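PDB 5I7I: TRAP solute Binding Protein from Uncultured marine bacterium, which probably captures aromatic acids such as 3-hydroxybenzoate outside the cytoplasmic membrane and hands them to a TRAP transporter for uptake. Local coordinates for residues P100-F105 against Q119-Y124; A140-A145 against T236-L241. All coordinates share one frame; numbering follows the deposited sequence.

Contact 1 of 2, residues P100-F105 against Q119-Y124; sequences PHLEAF and QALQEY
F105 fits between L121 and Y124 of helix 114-126, and this is where the contact is tight. Its ring edge is turned to the tyrosine: F105 CE1 sits over the centre of the Y124 ring, 3.5 Å from Y124 CG, with the planes at 72°, an edge-to-face (T-shaped) pair. One face of the same phenyl carries a methyl of L121, whose CD2 comes within 3.7 Å of the centroid of the F105 ring in a CH-pi contact, while A120 CB meets the phenyl at its edge. Y124 holds CG anti to the backbone N (chi1 -176°), which extends the ring across toward 100-105 and brings its hydroxyl to the backbone. There Y124 OH donates to H101 O at 2.7 Å, from above the carbonyl plane; A104 N donates to H101 O from the opposite face, at 3.2 Å, so two donors grip one buried carbonyl.

Packing is thinner toward L102, where CD2 stays 4.1 Å from Y124 CD2. Partly exposed residues lie at separate margins: E103 pairs with R321 and E123 with K338, both in salt bridges outside the contact; the imidazole of H101 likewise finds its partner, D132, elsewhere. The arrangement is a buried helix-to-loop packing: the connection after strand 87-91 is held by an aromatic pair and a tyrosine-to-carbonyl bond against the helix that follows it.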
ATOM      1  N   PRO A 100      -7.382  -2.195  12.105  1.00  7.27           N
ATOM      2  CA  PRO A 100      -8.672  -2.558  11.506  1.00  7.27           C
ATOM      3  C   PRO A 100      -9.350  -1.413  10.788  1.00  7.03           C
ATOM      4  O   PRO A 100     -10.032  -1.631   9.776  1.00  7.31           O
ATOM      5  CB  PRO A 100      -9.499  -3.031  12.703  1.00  7.75           C
ATOM      6  CG  PRO A 100      -8.840  -2.389  13.899  1.00  7.90           C
ATOM      7  CD  PRO A 100      -7.365  -2.386  13.557  1.00  9.03           C
ATOM      8  N   HIS A 101      -9.190  -0.175  11.268  1.00  8.00           N
ATOM      9  CA  HIS A 101      -9.820   0.939  10.570  1.00  6.84           C
ATOM     10  C   HIS A 101      -9.316   1.048   9.143  1.00  8.07           C
ATOM     11  O   HIS A 101     -10.076   1.408   8.232  1.00  7.08           O
ATOM     12  CB  HIS A 101      -9.549   2.260  11.284  1.00  7.39           C
ATOM     13  CG  HIS A 101     -10.267   2.422  12.586  1.00  9.03           C
ATOM     14  ND1 HIS A 101      -9.805   1.879  13.763  1.00  9.07           N
ATOM     15  CD2 HIS A 101     -11.366   3.138  12.912  1.00  7.53           C
ATOM     16  CE1 HIS A 101     -10.630   2.197  14.747  1.00 10.07           C
ATOM     17  NE2 HIS A 101     -11.575   2.981  14.260  1.00 11.40           N
ATOM     18  N   LEU A 102      -8.034   0.766   8.934  1.00  7.18           N
ATOM     19  CA  LEU A 102      -7.436   0.989   7.630  1.00  7.21           C
ATOM     20  C   LEU A 102      -7.968   0.024   6.579  1.00  8.40           C
ATOM     21  O   LEU A 102      -7.850   0.304   5.380  1.00  7.01           O
ATOM     22  CB  LEU A 102      -5.910   0.917   7.729  1.00  6.72           C
ATOM     23  CG  LEU A 102      -5.289   1.921   8.710  1.00  8.72           C
ATOM     24  CD1 LEU A 102      -3.761   1.832   8.652  1.00  9.55           C
ATOM     25  CD2 LEU A 102      -5.755   3.326   8.482  1.00 11.51           C
ATOM     26  N   GLU A 103      -8.518  -1.110   7.001  1.00  7.68           N
ATOM     27  CA  GLU A 103      -9.109  -2.070   6.075  1.00  6.42           C
ATOM     28  C   GLU A 103     -10.185  -1.434   5.206  1.00  7.68           C
ATOM     29  O   GLU A 103     -10.443  -1.905   4.091  1.00  7.66           O
ATOM     30  CB  GLU A 103      -9.739  -3.227   6.868  1.00  7.35           C
ATOM     31  CG  GLU A 103      -8.739  -4.054   7.663  1.00  7.56           C
ATOM     32  CD  GLU A 103      -9.398  -5.122   8.502  1.00 10.44           C
ATOM     33  OE1 GLU A 103     -10.591  -5.400   8.262  1.00  8.56           O
ATOM     34  OE2 GLU A 103      -8.723  -5.669   9.414  1.00 11.92           O
ATOM     35  N   ALA A 104     -10.859  -0.394   5.698  1.00  6.99           N
ATOM     36  CA  ALA A 104     -11.934   0.196   4.904  1.00  7.29           C
ATOM     37  C   ALA A 104     -11.405   0.721   3.585  1.00  7.73           C
ATOM     38  O   ALA A 104     -12.111   0.689   2.572  1.00  7.61           O
ATOM     39  CB  ALA A 104     -12.632   1.316   5.669  1.00  8.71           C
ATOM     40  N   PHE A 105     -10.172   1.196   3.579  1.00  7.13           N
ATOM     41  CA  PHE A 105      -9.588   1.741   2.367  1.00  6.95           C
ATOM     42  C   PHE A 105      -9.154   0.667   1.393  1.00  6.75           C
ATOM     43  O   PHE A 105      -8.850   0.993   0.237  1.00  8.00           O
ATOM     44  CB  PHE A 105      -8.424   2.665   2.715  1.00  5.59           C
ATOM     45  CG  PHE A 105      -8.853   4.052   3.058  1.00  6.51           C
ATOM     46  CD1 PHE A 105      -9.297   4.374   4.334  1.00  6.84           C
ATOM     47  CD2 PHE A 105      -8.859   5.041   2.087  1.00  6.89           C
ATOM     48  CE1 PHE A 105      -9.708   5.670   4.637  1.00  7.99           C
ATOM     49  CE2 PHE A 105      -9.278   6.331   2.392  1.00  8.73           C
ATOM     50  CZ  PHE A 105      -9.689   6.643   3.657  1.00  8.21           C
ATOM     51  N   GLN A 119      -4.247  11.384   0.871  1.00  6.20           N
ATOM     52  CA  GLN A 119      -4.701  12.451   1.755  1.00  6.35           C
ATOM     53  C   GLN A 119      -5.908  12.011   2.575  1.00  6.36           C
ATOM     54  O   GLN A 119      -6.010  12.324   3.768  1.00  7.77           O
ATOM     55  CB  GLN A 119      -5.041  13.681   0.929  1.00  7.70           C
ATOM     56  CG  GLN A 119      -3.820  14.334   0.358  1.00  8.03           C
ATOM     57  CD  GLN A 119      -4.151  15.472  -0.556  1.00  7.44           C
ATOM     58  OE1 GLN A 119      -4.187  16.633  -0.142  1.00  8.75           O
ATOM     59  NE2 GLN A 119      -4.458  15.144  -1.804  1.00  9.20           N
ATOM     60  N   ALA A 120      -6.834  11.299   1.936  1.00  6.32           N
ATOM     61  CA  ALA A 120      -7.979  10.756   2.651  1.00  6.35           C
ATOM     62  C   ALA A 120      -7.519   9.856   3.794  1.00  8.48           C
ATOM     63  O   ALA A 120      -7.998   9.984   4.920  1.00  6.82           O
ATOM     64  CB  ALA A 120      -8.877  10.000   1.671  1.00  7.38           C
ATOM     65  N   LEU A 121      -6.580   8.939   3.519  1.00  6.85           N
ATOM     66  CA  LEU A 121      -6.056   8.054   4.558  1.00  5.81           C
ATOM     67  C   LEU A 121      -5.451   8.844   5.707  1.00  7.77           C
ATOM     68  O   LEU A 121      -5.660   8.515   6.882  1.00  6.92           O
ATOM     69  CB  LEU A 121      -4.983   7.133   3.979  1.00  6.12           C
ATOM     70  CG  LEU A 121      -5.524   5.815   3.434  1.00  7.99           C
ATOM     71  CD1 LEU A 121      -4.536   5.197   2.465  1.00 10.18           C
ATOM     72  CD2 LEU A 121      -5.827   4.861   4.590  1.00  7.92           C
ATOM     73  N   GLN A 122      -4.631   9.850   5.394  1.00  6.30           N
ATOM     74  CA  GLN A 122      -3.987  10.600   6.469  1.00  7.02           C
ATOM     75  C   GLN A 122      -5.011  11.333   7.338  1.00  7.55           C
ATOM     76  O   GLN A 122      -4.919  11.316   8.571  1.00  7.85           O
ATOM     77  CB  GLN A 122      -2.958  11.561   5.888  1.00  7.77           C
ATOM     78  CG  GLN A 122      -2.219  12.345   6.969  1.00  8.69           C
ATOM     79  CD  GLN A 122      -1.339  11.462   7.813  1.00 10.24           C
ATOM     80  OE1 GLN A 122      -0.624  10.611   7.284  1.00  9.98           O
ATOM     81  NE2 GLN A 122      -1.364  11.660   9.131  1.00 11.22           N
ATOM     82  N   GLU A 123      -5.987  12.001   6.723  1.00  8.33           N
ATOM     83  CA  GLU A 123      -6.989  12.691   7.535  1.00  7.78           C
ATOM     84  C   GLU A 123      -7.792  11.698   8.360  1.00  8.31           C
ATOM     85  O   GLU A 123      -8.155  11.966   9.513  1.00  8.89           O
ATOM     86  CB  GLU A 123      -7.917  13.549   6.664  1.00  7.81           C
ATOM     87  CG  GLU A 123      -9.016  14.215   7.502  1.00  8.93           C
ATOM     88  CD  GLU A 123      -9.848  15.246   6.787  1.00 14.06           C
ATOM     89  OE1 GLU A 123      -9.506  15.643   5.668  1.00 11.66           O
ATOM     90  OE2 GLU A 123     -10.858  15.687   7.381  1.00 17.29           O
ATOM     91  N   TYR A 124      -8.077  10.540   7.779  1.00  7.34           N
ATOM     92  CA  TYR A 124      -8.777   9.473   8.487  1.00  8.48           C
ATOM     93  C   TYR A 124      -8.015   9.056   9.740  1.00  7.85           C
ATOM     94  O   TYR A 124      -8.584   8.988  10.834  1.00  9.02           O
ATOM     95  CB  TYR A 124      -8.897   8.319   7.504  1.00  7.64           C
ATOM     96  CG  TYR A 124      -9.661   7.068   7.868  1.00  7.65           C
ATOM     97  CD1 TYR A 124     -11.041   7.052   7.885  1.00  8.24           C
ATOM     98  CD2 TYR A 124      -8.995   5.858   8.028  1.00  8.27           C
ATOM     99  CE1 TYR A 124     -11.746   5.871   8.120  1.00  9.96           C
ATOM    100  CE2 TYR A 124      -9.683   4.679   8.274  1.00  8.67           C
ATOM    101  CZ  TYR A 124     -11.058   4.694   8.305  1.00  7.66           C
ATOM    102  OH  TYR A 124     -11.749   3.519   8.517  1.00  8.91           O
TER

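Contact 2 of 2, residues A140-A145 against T236-L241; sequences AVFCHA and TPFLFL. With 3HB (3-hydroxybenzoic acid), chain C.
A140 and F142 pair with F240 and F238 through four backbone hydrogen bonds, which set an antiparallel register. At the A140-F240 pair, A140 N reaches F240 O at 3.1 Å, and F240 N returns the bond to A140 O. At the F142-F238 pair the bond from F238 N to F142 O is shorter, 2.7 Å. Between these two pairs lies the non-hydrogen-bonded pair V141-L239, where V141 CA makes a CA-H...O contact with F238 O at 3.4 Å.

Apolar packing differs on the two faces. V141 and L239 lie side by side, with V141 CG2 4.0 Å from L239 CD2. On the other face F142 CG lies between its backbone N and carbonyl carbon (chi1 56°), which brings the ring across F238: F142 CE2 is 3.6 Å from F238 CD2, and F238 CB lies over one face of the F142 ring. F43 and W274 extend this aromatic layer.

The remaining contacts gather aromatic side chains at the pocket. F238 CZ meets the edge of the H144 imidazole, 3.6 Å from H144 CD2, and the two side chains cross at about a right angle. H144 ND1 donates to A145 O almost straight (174°), within the ring plane, fixing the ring's rotation. The phenol oxygen of 3-hydroxybenzoate, O3, lies 3.7 Å from F238 CZ, at the edge of that phenyl. F142, H144 and F238 form an aromatic cluster toward one end of the antiparallel strand pair, and H144 and F238 line the aromatic-acid pocket of this family 7 solute-binding protein.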
ATOM      1  N   ALA A 140       3.499   9.326   7.945  1.00  5.98           N
ATOM      2  CA  ALA A 140       2.397   9.456   7.001  1.00  6.05           C
ATOM      3  C   ALA A 140       1.788   8.095   6.791  1.00  7.29           C
ATOM      4  O   ALA A 140       2.471   7.074   6.891  1.00  6.98           O
ATOM      5  CB  ALA A 140       2.867  10.000   5.651  1.00  6.66           C
ATOM      6  N   VAL A 141       0.493   8.093   6.499  1.00  6.84           N
ATOM      7  CA  VAL A 141      -0.203   6.936   5.957  1.00  5.80           C
ATOM      8  C   VAL A 141      -0.685   7.309   4.565  1.00  6.01           C
ATOM      9  O   VAL A 141      -1.214   8.409   4.359  1.00  7.59           O
ATOM     10  CB  VAL A 141      -1.382   6.538   6.855  1.00  6.22           C
ATOM     11  CG1 VAL A 141      -2.110   5.324   6.296  1.00  8.19           C
ATOM     12  CG2 VAL A 141      -0.896   6.244   8.265  1.00  8.08           C
ATOM     13  N   PHE A 142      -0.427   6.431   3.600  1.00  5.90           N
ATOM     14  CA  PHE A 142      -0.711   6.714   2.201  1.00  5.83           C
ATOM     15  C   PHE A 142      -0.875   5.383   1.478  1.00  6.13           C
ATOM     16  O   PHE A 142      -0.955   4.329   2.113  1.00  6.50           O
ATOM     17  CB  PHE A 142       0.345   7.645   1.601  1.00  6.96           C
ATOM     18  CG  PHE A 142       1.771   7.171   1.695  1.00  6.36           C
ATOM     19  CD1 PHE A 142       2.558   7.499   2.794  1.00  6.77           C
ATOM     20  CD2 PHE A 142       2.347   6.450   0.664  1.00  5.89           C
ATOM     21  CE1 PHE A 142       3.883   7.130   2.843  1.00  7.50           C
ATOM     22  CE2 PHE A 142       3.676   6.084   0.712  1.00  7.50           C
ATOM     23  CZ  PHE A 142       4.431   6.417   1.813  1.00  7.12           C
ATOM     24  N   CYS A 143      -0.963   5.411   0.150  1.00  5.22           N
ATOM     25  CA  CYS A 143      -1.272   4.190  -0.576  1.00  6.25           C
ATOM     26  C   CYS A 143      -0.730   4.292  -1.986  1.00  5.88           C
ATOM     27  O   CYS A 143      -0.333   5.364  -2.444  1.00  6.90           O
ATOM     28  CB  CYS A 143      -2.778   3.920  -0.579  1.00  6.52           C
ATOM     29  SG  CYS A 143      -3.755   5.196  -1.389  1.00  7.20           S
ATOM     30  N   HIS A 144      -0.773   3.168  -2.688  1.00  6.41           N
ATOM     31  CA  HIS A 144      -0.352   3.117  -4.076  1.00  5.92           C
ATOM     32  C   HIS A 144      -1.512   3.482  -5.009  1.00  5.57           C
ATOM     33  O   HIS A 144      -2.686   3.492  -4.631  1.00  6.46           O
ATOM     34  CB  HIS A 144       0.284   1.762  -4.421  1.00  5.75           C
ATOM     35  CG  HIS A 144      -0.550   0.536  -4.154  1.00  6.13           C
ATOM     36  ND1 HIS A 144      -1.617   0.158  -4.946  1.00  6.28           N
ATOM     37  CD2 HIS A 144      -0.390  -0.465  -3.248  1.00  7.80           C
ATOM     38  CE1 HIS A 144      -2.094  -1.001  -4.517  1.00  5.95           C
ATOM     39  NE2 HIS A 144      -1.358  -1.411  -3.501  1.00  7.23           N
ATOM     40  N   ALA A 145      -1.176   3.821  -6.242  1.00  6.10           N
ATOM     41  CA  ALA A 145      -2.211   3.955  -7.257  1.00  7.02           C
ATOM     42  C   ALA A 145      -2.939   2.623  -7.399  1.00  5.53           C
ATOM     43  O   ALA A 145      -2.394   1.578  -7.068  1.00  5.90           O
ATOM     44  CB  ALA A 145      -1.574   4.355  -8.580  1.00  7.91           C
ATOM     45  N   THR A 236      -3.897  -0.606  -1.126  1.00  5.68           N
ATOM     46  CA  THR A 236      -3.618  -1.059   0.233  1.00  7.10           C
ATOM     47  C   THR A 236      -2.770  -0.017   0.967  1.00  6.84           C
ATOM     48  O   THR A 236      -1.838   0.553   0.377  1.00  7.53           O
ATOM     49  CB  THR A 236      -2.994  -2.472   0.274  1.00  7.68           C
ATOM     50  OG1 THR A 236      -3.142  -3.069   1.563  1.00  8.90           O
ATOM     51  CG2 THR A 236      -1.515  -2.452  -0.115  1.00  7.82           C
ATOM     52  N   PRO A 237      -3.125   0.321   2.204  1.00  5.84           N
ATOM     53  CA  PRO A 237      -2.397   1.376   2.917  1.00  5.57           C
ATOM     54  C   PRO A 237      -0.978   0.995   3.303  1.00  6.22           C
ATOM     55  O   PRO A 237      -0.712  -0.098   3.813  1.00  6.55           O
ATOM     56  CB  PRO A 237      -3.260   1.634   4.151  1.00  6.29           C
ATOM     57  CG  PRO A 237      -4.607   1.305   3.706  1.00  7.15           C
ATOM     58  CD  PRO A 237      -4.449   0.111   2.810  1.00  6.35           C
ATOM     59  N   PHE A 238      -0.077   1.935   3.055  1.00  5.47           N
ATOM     60  CA  PHE A 238       1.289   1.941   3.545  1.00  6.00           C
ATOM     61  C   PHE A 238       1.391   2.744   4.837  1.00  5.64           C
ATOM     62  O   PHE A 238       0.710   3.752   5.010  1.00  7.58           O
ATOM     63  CB  PHE A 238       2.190   2.635   2.526  1.00  7.42           C
ATOM     64  CG  PHE A 238       2.226   2.009   1.160  1.00  6.38           C
ATOM     65  CD1 PHE A 238       2.357   0.642   0.991  1.00  7.06           C
ATOM     66  CD2 PHE A 238       2.193   2.827   0.049  1.00  8.00           C
ATOM     67  CE1 PHE A 238       2.441   0.088  -0.283  1.00  5.95           C
ATOM     68  CE2 PHE A 238       2.293   2.300  -1.233  1.00  6.68           C
ATOM     69  CZ  PHE A 238       2.424   0.922  -1.392  1.00  6.84           C
ATOM     70  N   LEU A 239       2.277   2.303   5.727  1.00  5.84           N
ATOM     71  CA  LEU A 239       2.557   2.988   6.980  1.00  6.37           C
ATOM     72  C   LEU A 239       4.000   3.455   6.955  1.00  6.66           C
ATOM     73  O   LEU A 239       4.916   2.654   6.739  1.00  6.70           O
ATOM     74  CB  LEU A 239       2.385   2.047   8.169  1.00  6.95           C
ATOM     75  CG  LEU A 239       1.045   1.319   8.259  1.00  6.53           C
ATOM     76  CD1 LEU A 239       1.042   0.353   9.435  1.00  7.88           C
ATOM     77  CD2 LEU A 239      -0.094   2.334   8.376  1.00  8.50           C
ATOM     78  N   PHE A 240       4.195   4.743   7.219  1.00  5.56           N
ATOM     79  CA  PHE A 240       5.519   5.341   7.385  1.00  5.83           C
ATOM     80  C   PHE A 240       5.520   5.867   8.814  1.00  5.59           C
ATOM     81  O   PHE A 240       4.832   6.845   9.120  1.00  6.64           O
ATOM     82  CB  PHE A 240       5.728   6.436   6.342  1.00  4.97           C
ATOM     83  CG  PHE A 240       7.141   7.009   6.283  1.00  4.98           C
ATOM     84  CD1 PHE A 240       8.274   6.213   6.363  1.00  6.52           C
ATOM     85  CD2 PHE A 240       7.305   8.382   6.066  1.00  6.86           C
ATOM     86  CE1 PHE A 240       9.541   6.795   6.254  1.00  6.28           C
ATOM     87  CE2 PHE A 240       8.538   8.944   5.975  1.00  6.60           C
ATOM     88  CZ  PHE A 240       9.653   8.163   6.080  1.00  6.94           C
ATOM     89  N   LEU A 241       6.212   5.150   9.702  1.00  6.76           N
ATOM     90  CA  LEU A 241       6.058   5.309  11.141  1.00  5.63           C
ATOM     91  C   LEU A 241       7.402   5.468  11.822  1.00  7.14           C
ATOM     92  O   LEU A 241       8.405   4.900  11.391  1.00  6.76           O
ATOM     93  CB  LEU A 241       5.424   4.046  11.742  1.00  7.64           C
ATOM     94  CG  LEU A 241       4.081   3.602  11.172  1.00  7.90           C
ATOM     95  CD1 LEU A 241       3.666   2.327  11.871  1.00  9.08           C
ATOM     96  CD2 LEU A 241       3.043   4.674  11.340  1.00 10.29           C
TER
HETATM   97  C1' 3HB C 401       2.269  -5.211  -2.207  1.00  6.71           C
HETATM   98  O1' 3HB C 401       1.350  -5.478  -3.024  1.00  6.21           O
HETATM   99  O2' 3HB C 401       2.515  -5.997  -1.255  1.00  6.74           O
HETATM  100  C1  3HB C 401       3.137  -3.975  -2.396  1.00  5.35           C
HETATM  101  C2  3HB C 401       2.771  -3.026  -3.349  1.00  6.65           C
HETATM  102  C3  3HB C 401       3.545  -1.908  -3.540  1.00  6.31           C
HETATM  103  C4  3HB C 401       4.695  -1.732  -2.818  1.00  5.94           C
HETATM  104  C5  3HB C 401       5.063  -2.675  -1.862  1.00  6.92           C
HETATM  105  C6  3HB C 401       4.291  -3.800  -1.650  1.00  6.66           C
HETATM  106  O3  3HB C 401       3.164  -0.982  -4.484  1.00  7.59           O

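The two contacts come in series along the chain, contact 1 closing before contact 2 opens, and their centres lie 9 Å apart. Helix 114-126, half of contact 1, leads directly to strand 136-143, half of contact 2, where that strand forms an outer edge of the five-stranded sheet beside 237-243. The helix meets this edge strand through Q122 OE1, 2.9 Å from V141 N, a probable hydrogen bond, and from the preceding loop L102 CD1 touches L239 CD2 at 3.7 Å on strand 237-243. Contact 1 thus lies beside the sheet and farther from the pocket, the L121 side chain about 12 Å from the ligand, whereas H144 and F238 of contact 2 line the pocket itself.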